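Local coordinates for D-mannonate dehydratase (Streptococcus suis, PDB 3BDK), which probably catalyses the dehydration of D-mannonate to 2-dehydro-3-deoxy-D-gluconate and water, using manganese(II) or iron(II) as cofactor, at residues Gly47-Val52 / Val82-Pro87; Val121-Met126 / Val214-His219. One frame throughout, in Å; residues are numbered along the deposited sequence.

Interaction 1: Gly47-Val52 / Val82-Pro87; sequences GIVTAV and VIESIP
Glu84 and Val49 meet where two neighbouring parallel strands of the TIM barrel, linked by helix 63-74 in a beta-alpha-beta unit, run out at their C-terminal ends. CB of Glu84 rests against CG1 of Val49 at 3.4 Å. CG, anti to the backbone N (chi1 -169°), lies 4.4 Å from Val49 CG1; the bend at chi2 (96°) then turns the carboxylate so that OE1 comes back to 3.6 Å from the same methyl. OE1 also forms a salt bridge with Arg328 and a weak hydrogen bond with His286, while OE2 has a long, weak ion pair with Arg26. The backbone of Glu84 is tied across the contact as well: its N donates to Thr50 O over 3.1 Å, bent and reaching the oxygen from above the carbonyl plane. Val82 lies alongside Val49, pointing the same way, with CB 4.0 Å from Val49 CG2. The two strands are thus joined by one bent hydrogen bond and apolar packing, and the valine methyl supports the glutamate stem while polar groups elsewhere in the barrel hold the carboxylate in the mannose-binding pocket.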
ATOM      1  N   GLY A  47     -12.164  -9.750  -3.189  1.00 49.52           N
ATOM      2  CA  GLY A  47     -13.197 -10.190  -2.276  1.00 49.14           C
ATOM      3  C   GLY A  47     -13.760  -9.060  -1.457  1.00 49.53           C
ATOM      4  O   GLY A  47     -13.048  -8.135  -1.071  1.00 49.42           O
ATOM      5  N   ILE A  48     -15.054  -9.123  -1.201  1.00 49.50           N
ATOM      6  CA  ILE A  48     -15.635  -8.261  -0.218  1.00 50.20           C
ATOM      7  C   ILE A  48     -15.914  -9.159   1.004  1.00 50.63           C
ATOM      8  O   ILE A  48     -15.835 -10.390   0.900  1.00 50.80           O
ATOM      9  CB  ILE A  48     -16.864  -7.506  -0.800  1.00 50.32           C
ATOM     10  CG1 ILE A  48     -17.056  -6.152  -0.114  1.00 50.48           C
ATOM     11  CG2 ILE A  48     -18.125  -8.343  -0.720  1.00 51.06           C
ATOM     12  CD1 ILE A  48     -17.778  -5.132  -0.977  1.00 50.72           C
ATOM     13  N   VAL A  49     -16.187  -8.548   2.156  1.00 50.88           N
ATOM     14  CA  VAL A  49     -16.386  -9.248   3.418  1.00 51.03           C
ATOM     15  C   VAL A  49     -17.444  -8.470   4.196  1.00 52.39           C
ATOM     16  O   VAL A  49     -17.239  -7.312   4.562  1.00 52.55           O
ATOM     17  CB  VAL A  49     -15.073  -9.326   4.241  1.00 50.73           C
ATOM     18  CG1 VAL A  49     -15.359  -9.610   5.707  1.00 50.10           C
ATOM     19  CG2 VAL A  49     -14.135 -10.369   3.679  1.00 48.86           C
ATOM     20  N   THR A  50     -18.587  -9.095   4.436  1.00 53.74           N
ATOM     21  CA  THR A  50     -19.706  -8.393   5.054  1.00 54.97           C
ATOM     22  C   THR A  50     -20.651  -9.350   5.780  1.00 55.84           C
ATOM     23  O   THR A  50     -20.443 -10.564   5.790  1.00 55.82           O
ATOM     24  CB  THR A  50     -20.494  -7.558   4.001  1.00 54.88           C
ATOM     25  OG1 THR A  50     -21.544  -6.812   4.647  1.00 55.09           O
ATOM     26  CG2 THR A  50     -21.074  -8.460   2.922  1.00 54.81           C
ATOM     27  N   ALA A  51     -21.686  -8.778   6.381  1.00 56.97           N
ATOM     28  CA  ALA A  51     -22.685  -9.533   7.097  1.00 58.39           C
ATOM     29  C   ALA A  51     -24.020  -8.814   6.955  1.00 59.40           C
ATOM     30  O   ALA A  51     -24.073  -7.701   6.417  1.00 59.65           O
ATOM     31  CB  ALA A  51     -22.292  -9.651   8.561  1.00 58.09           C
ATOM     32  N   VAL A  52     -25.080  -9.459   7.444  1.00 60.46           N
ATOM     33  CA  VAL A  52     -26.439  -8.921   7.455  1.00 61.63           C
ATOM     34  C   VAL A  52     -26.661  -8.118   8.745  1.00 62.69           C
ATOM     35  O   VAL A  52     -26.230  -8.528   9.820  1.00 62.66           O
ATOM     36  CB  VAL A  52     -27.480 -10.080   7.303  1.00 61.52           C
ATOM     37  CG1 VAL A  52     -28.896  -9.597   7.522  1.00 61.72           C
ATOM     38  CG2 VAL A  52     -27.366 -10.724   5.927  1.00 60.74           C
ATOM     39  N   VAL A  82     -16.141 -14.350   1.973  1.00 55.69           N
ATOM     40  CA  VAL A  82     -16.203 -14.657   3.403  1.00 55.00           C
ATOM     41  C   VAL A  82     -17.265 -13.770   4.027  1.00 54.47           C
ATOM     42  O   VAL A  82     -17.443 -12.631   3.612  1.00 54.43           O
ATOM     43  CB  VAL A  82     -14.874 -14.308   4.129  1.00 55.22           C
ATOM     44  CG1 VAL A  82     -15.019 -14.473   5.644  1.00 55.15           C
ATOM     45  CG2 VAL A  82     -13.698 -15.135   3.604  1.00 55.10           C
ATOM     46  N   ILE A  83     -17.963 -14.283   5.030  1.00 54.04           N
ATOM     47  CA  ILE A  83     -18.901 -13.462   5.786  1.00 54.06           C
ATOM     48  C   ILE A  83     -18.317 -13.151   7.152  1.00 53.82           C
ATOM     49  O   ILE A  83     -17.973 -14.058   7.906  1.00 53.85           O
ATOM     50  CB  ILE A  83     -20.287 -14.138   5.904  1.00 54.37           C
ATOM     51  CG1 ILE A  83     -21.018 -14.016   4.562  1.00 54.67           C
ATOM     52  CG2 ILE A  83     -21.124 -13.524   7.047  1.00 53.96           C
ATOM     53  CD1 ILE A  83     -22.406 -14.562   4.552  1.00 56.27           C
ATOM     54  N   GLU A  84     -18.171 -11.868   7.463  1.00 53.49           N
ATOM     55  CA  GLU A  84     -17.595 -11.517   8.737  1.00 53.05           C
ATOM     56  C   GLU A  84     -18.693 -11.445   9.744  1.00 52.72           C
ATOM     57  O   GLU A  84     -19.296 -10.389   9.995  1.00 52.31           O
ATOM     58  CB  GLU A  84     -16.803 -10.226   8.731  1.00 53.39           C
ATOM     59  CG  GLU A  84     -16.005 -10.063  10.019  1.00 54.10           C
ATOM     60  CD  GLU A  84     -14.556 -10.522   9.909  1.00 54.81           C
ATOM     61  OE1 GLU A  84     -14.134 -10.979   8.826  1.00 55.57           O
ATOM     62  OE2 GLU A  84     -13.820 -10.392  10.907  1.00 54.78           O
ATOM     63  N   SER A  85     -18.953 -12.628  10.277  1.00 52.28           N
ATOM     64  CA  SER A  85     -19.632 -12.818  11.527  1.00 51.75           C
ATOM     65  C   SER A  85     -21.124 -12.995  11.365  1.00 51.40           C
ATOM     66  O   SER A  85     -21.855 -12.054  11.055  1.00 51.33           O
ATOM     67  CB  SER A  85     -19.291 -11.710  12.531  1.00 51.65           C
ATOM     68  OG  SER A  85     -19.293 -12.214  13.850  1.00 51.85           O
ATOM     69  N   ILE A  86     -21.534 -14.249  11.524  1.00 51.21           N
ATOM     70  CA  ILE A  86     -22.794 -14.575  12.164  1.00 50.66           C
ATOM     71  C   ILE A  86     -22.465 -14.706  13.667  1.00 50.17           C
ATOM     72  O   ILE A  86     -21.801 -15.660  14.084  1.00 49.93           O
ATOM     73  CB  ILE A  86     -23.397 -15.890  11.637  1.00 51.03           C
ATOM     74  CG1 ILE A  86     -23.341 -15.949  10.106  1.00 50.76           C
ATOM     75  CG2 ILE A  86     -24.825 -16.051  12.147  1.00 51.20           C
ATOM     76  CD1 ILE A  86     -23.726 -17.309   9.526  1.00 50.04           C
ATOM     77  N   PRO A  87     -22.882 -13.716  14.470  1.00 49.67           N
ATOM     78  CA  PRO A  87     -22.638 -13.683  15.918  1.00 49.29           C
ATOM     79  C   PRO A  87     -23.410 -14.706  16.761  1.00 48.99           C
ATOM     80  O   PRO A  87     -24.636 -14.648  16.859  1.00 49.04           O
ATOM     81  CB  PRO A  87     -23.051 -12.257  16.316  1.00 49.36           C
ATOM     82  CG  PRO A  87     -24.052 -11.847  15.275  1.00 49.62           C
ATOM     83  CD  PRO A  87     -23.594 -12.511  13.998  1.00 49.89           C
TER

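Interaction 2: Val121-Met126 / Val214-His219; sequences VCYNFM and VKMAIH. With MN (manganese (II) ion), chain D.
The amide N of Val121 donates to Lys215 O (2.9 Å, 164° at the hydrogen), and Ala217 N returns a bond to Val121 O, giving the alternating pattern of two parallel strands in this xylose isomerase-like TIM barrel. Further along, the bond from Tyr123 N to Ala217 O is weak, but His219 N closes the pairing firmly on Tyr123 O at 2.8 Å. That last bond fixes the backbone of a metal ligand: His219 NE2 binds the manganese ion at 2.5 Å, and His286 and Asp330 complete the protein part of the site. Beyond the strand, Asn124 OD1 accepts from Met126 N in an Asx turn, and its ND2 reaches Asp130 of the sugar pocket.

Outward of the polar pairing, the side chains alternate between the two faces of the sheet. Val121, Tyr123, Met216 and Ile218 turn toward helices 99-114 and 191-210. Tyr123, with CG between backbone N and carbonyl carbon (chi1 68°), lays its ring back across the neighbouring strand; Ile218 CA sits over one face, 4.2 Å from the ring centroid, and Ile218 CB touches CZ. Met216, bent at chi2 and chi3, brings SD to 3.8 Å from Val121 CB. At the far end, Ile218 CD1 meets Phe125 CB. On the opposite face, toward the barrel interior, Cys122 SG approaches the edge of the His219 imidazole, near its plane, and touches His219 CB at 3.6 Å.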
ATOM      1  N   VAL A 121     -17.373 -18.534   6.849  1.00 50.32           N
ATOM      2  CA  VAL A 121     -18.042 -17.757   7.901  1.00 49.79           C
ATOM      3  C   VAL A 121     -17.138 -17.588   9.135  1.00 49.50           C
ATOM      4  O   VAL A 121     -16.842 -18.561   9.834  1.00 49.76           O
ATOM      5  CB  VAL A 121     -19.399 -18.392   8.321  1.00 49.67           C
ATOM      6  CG1 VAL A 121     -20.025 -17.613   9.455  1.00 49.24           C
ATOM      7  CG2 VAL A 121     -20.359 -18.439   7.150  1.00 49.38           C
ATOM      8  N   CYS A 122     -16.689 -16.352   9.363  1.00 48.90           N
ATOM      9  CA  CYS A 122     -15.993 -15.957  10.587  1.00 47.62           C
ATOM     10  C   CYS A 122     -17.031 -15.697  11.699  1.00 46.21           C
ATOM     11  O   CYS A 122     -18.204 -15.441  11.410  1.00 45.60           O
ATOM     12  CB  CYS A 122     -15.100 -14.719  10.323  1.00 47.92           C
ATOM     13  SG  CYS A 122     -14.202 -13.966  11.796  1.00 50.05           S
ATOM     14  N   TYR A 123     -16.591 -15.791  12.958  1.00 44.44           N
ATOM     15  CA  TYR A 123     -17.442 -15.624  14.157  1.00 42.54           C
ATOM     16  C   TYR A 123     -16.526 -15.789  15.375  1.00 41.89           C
ATOM     17  O   TYR A 123     -15.467 -16.412  15.259  1.00 41.92           O
ATOM     18  CB  TYR A 123     -18.534 -16.706  14.212  1.00 41.62           C
ATOM     19  CG  TYR A 123     -17.935 -18.062  14.451  1.00 39.91           C
ATOM     20  CD1 TYR A 123     -17.974 -18.658  15.719  1.00 37.41           C
ATOM     21  CD2 TYR A 123     -17.257 -18.719  13.432  1.00 38.46           C
ATOM     22  CE1 TYR A 123     -17.368 -19.886  15.942  1.00 36.21           C
ATOM     23  CE2 TYR A 123     -16.657 -19.950  13.648  1.00 38.39           C
ATOM     24  CZ  TYR A 123     -16.714 -20.524  14.903  1.00 37.36           C
ATOM     25  OH  TYR A 123     -16.115 -21.745  15.085  1.00 38.79           O
ATOM     26  N   ASN A 124     -16.935 -15.280  16.538  1.00 41.10           N
ATOM     27  CA  ASN A 124     -16.141 -15.446  17.777  1.00 40.25           C
ATOM     28  C   ASN A 124     -16.835 -16.226  18.890  1.00 40.00           C
ATOM     29  O   ASN A 124     -18.012 -16.551  18.781  1.00 40.01           O
ATOM     30  CB  ASN A 124     -15.676 -14.092  18.325  1.00 39.88           C
ATOM     31  CG  ASN A 124     -16.711 -13.422  19.193  1.00 39.19           C
ATOM     32  OD1 ASN A 124     -17.204 -14.003  20.154  1.00 39.73           O
ATOM     33  ND2 ASN A 124     -17.040 -12.181  18.869  1.00 38.26           N
ATOM     34  N   PHE A 125     -16.091 -16.510  19.960  1.00 39.90           N
ATOM     35  CA  PHE A 125     -16.640 -17.124  21.169  1.00 39.38           C
ATOM     36  C   PHE A 125     -16.081 -16.412  22.402  1.00 39.23           C
ATOM     37  O   PHE A 125     -15.369 -16.994  23.225  1.00 38.83           O
ATOM     38  CB  PHE A 125     -16.355 -18.627  21.205  1.00 39.56           C
ATOM     39  CG  PHE A 125     -17.480 -19.440  21.783  1.00 39.92           C
ATOM     40  CD1 PHE A 125     -18.506 -19.911  20.965  1.00 39.77           C
ATOM     41  CD2 PHE A 125     -17.528 -19.723  23.151  1.00 40.21           C
ATOM     42  CE1 PHE A 125     -19.555 -20.665  21.499  1.00 39.49           C
ATOM     43  CE2 PHE A 125     -18.567 -20.480  23.691  1.00 39.27           C
ATOM     44  CZ  PHE A 125     -19.580 -20.951  22.865  1.00 39.74           C
ATOM     45  N   MET A 126     -16.433 -15.137  22.511  1.00 39.02           N
ATOM     46  CA  MET A 126     -15.842 -14.245  23.463  1.00 39.37           C
ATOM     47  C   MET A 126     -16.932 -13.672  24.342  1.00 38.70           C
ATOM     48  O   MET A 126     -17.761 -12.879  23.892  1.00 39.34           O
ATOM     49  CB  MET A 126     -15.113 -13.127  22.729  1.00 39.04           C
ATOM     50  CG  MET A 126     -13.883 -12.584  23.450  1.00 40.08           C
ATOM     51  SD  MET A 126     -13.165 -11.123  22.654  1.00 41.94           S
ATOM     52  CE  MET A 126     -13.277 -11.596  20.917  1.00 43.83           C
ATOM     53  N   VAL A 214     -19.977 -24.520   3.328  1.00 51.59           N
ATOM     54  CA  VAL A 214     -19.424 -23.396   4.092  1.00 50.66           C
ATOM     55  C   VAL A 214     -18.377 -23.813   5.131  1.00 50.09           C
ATOM     56  O   VAL A 214     -18.638 -24.709   5.935  1.00 50.40           O
ATOM     57  CB  VAL A 214     -20.572 -22.680   4.855  1.00 50.88           C
ATOM     58  CG1 VAL A 214     -20.044 -21.551   5.715  1.00 50.98           C
ATOM     59  CG2 VAL A 214     -21.636 -22.169   3.896  1.00 50.30           C
ATOM     60  N   LYS A 215     -17.209 -23.160   5.127  1.00 48.98           N
ATOM     61  CA  LYS A 215     -16.159 -23.427   6.140  1.00 48.30           C
ATOM     62  C   LYS A 215     -16.164 -22.396   7.274  1.00 47.06           C
ATOM     63  O   LYS A 215     -16.181 -21.177   7.027  1.00 46.99           O
ATOM     64  CB  LYS A 215     -14.749 -23.466   5.528  1.00 48.09           C
ATOM     65  CG  LYS A 215     -14.591 -24.332   4.305  1.00 48.70           C
ATOM     66  CD  LYS A 215     -13.130 -24.456   3.907  1.00 49.45           C
ATOM     67  CE  LYS A 215     -12.989 -24.473   2.382  1.00 52.34           C
ATOM     68  NZ  LYS A 215     -11.641 -24.945   1.934  1.00 52.71           N
ATOM     69  N   MET A 216     -16.150 -22.884   8.510  1.00 45.52           N
ATOM     70  CA  MET A 216     -16.190 -22.013   9.679  1.00 43.82           C
ATOM     71  C   MET A 216     -14.786 -21.592  10.099  1.00 42.93           C
ATOM     72  O   MET A 216     -13.834 -22.365   9.983  1.00 42.78           O
ATOM     73  CB  MET A 216     -16.901 -22.707  10.841  1.00 43.76           C
ATOM     74  CG  MET A 216     -18.295 -23.212  10.504  1.00 42.20           C
ATOM     75  SD  MET A 216     -19.365 -21.915   9.853  1.00 38.51           S
ATOM     76  CE  MET A 216     -19.858 -21.092  11.365  1.00 40.31           C
ATOM     77  N   ALA A 217     -14.664 -20.362  10.590  1.00 41.78           N
ATOM     78  CA  ALA A 217     -13.362 -19.792  10.914  1.00 40.83           C
ATOM     79  C   ALA A 217     -13.459 -18.832  12.094  1.00 40.03           C
ATOM     80  O   ALA A 217     -14.019 -17.742  11.976  1.00 39.83           O
ATOM     81  CB  ALA A 217     -12.774 -19.087   9.701  1.00 40.62           C
ATOM     82  N   ILE A 218     -12.910 -19.244  13.232  1.00 39.09           N
ATOM     83  CA  ILE A 218     -13.180 -18.574  14.499  1.00 38.14           C
ATOM     84  C   ILE A 218     -12.206 -17.423  14.733  1.00 38.10           C
ATOM     85  O   ILE A 218     -10.994 -17.627  14.803  1.00 36.92           O
ATOM     86  CB  ILE A 218     -13.095 -19.554  15.684  1.00 37.85           C
ATOM     87  CG1 ILE A 218     -13.408 -18.832  16.996  1.00 38.12           C
ATOM     88  CG2 ILE A 218     -11.721 -20.204  15.742  1.00 37.46           C
ATOM     89  CD1 ILE A 218     -14.248 -20.325  18.773  1.00 37.21           C
ATOM     90  N   HIS A 219     -12.745 -16.215  14.854  1.00 38.38           N
ATOM     91  CA  HIS A 219     -11.940 -15.049  15.199  1.00 39.19           C
ATOM     92  C   HIS A 219     -11.400 -15.154  16.622  1.00 38.76           C
ATOM     93  O   HIS A 219     -12.162 -15.312  17.575  1.00 39.28           O
ATOM     94  CB  HIS A 219     -12.761 -13.767  15.043  1.00 39.35           C
ATOM     95  CG  HIS A 219     -11.930 -12.526  14.943  1.00 41.46           C
ATOM     96  ND1 HIS A 219     -11.462 -11.852  16.051  1.00 43.57           N
ATOM     97  CD2 HIS A 219     -11.482 -11.837  13.867  1.00 42.12           C
ATOM     98  CE1 HIS A 219     -10.762 -10.802  15.661  1.00 44.19           C
ATOM     99  NE2 HIS A 219     -10.759 -10.769  14.342  1.00 43.73           N
TER
HETATM  100 MN    MN D 388     -10.771  -8.568  13.202  1.00100.95          MN

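Interactions 1 and 2 follow one another along the chain and around the barrel, their centres 10 Å apart, with strands 79-84 and 120-123 as neighbours in the same parallel sheet. A probable hydrogen bond from Cys122 N to Ile83 O, 3.0 Å, connects them. On the outer face Ile86 CD1 packs on Val121 CG1 at 3.7 Å; on the inner face Glu84 OE2 lies 3.7 Å from Cys122 SG. This thiol thus touches both the pocket glutamate of interaction 1 and the metal-binding histidine of interaction 2. The side chains of Glu84 and His219 each come within about 4 Å of the bound mannose, and Glu84 is also about 4 Å from the manganese ion.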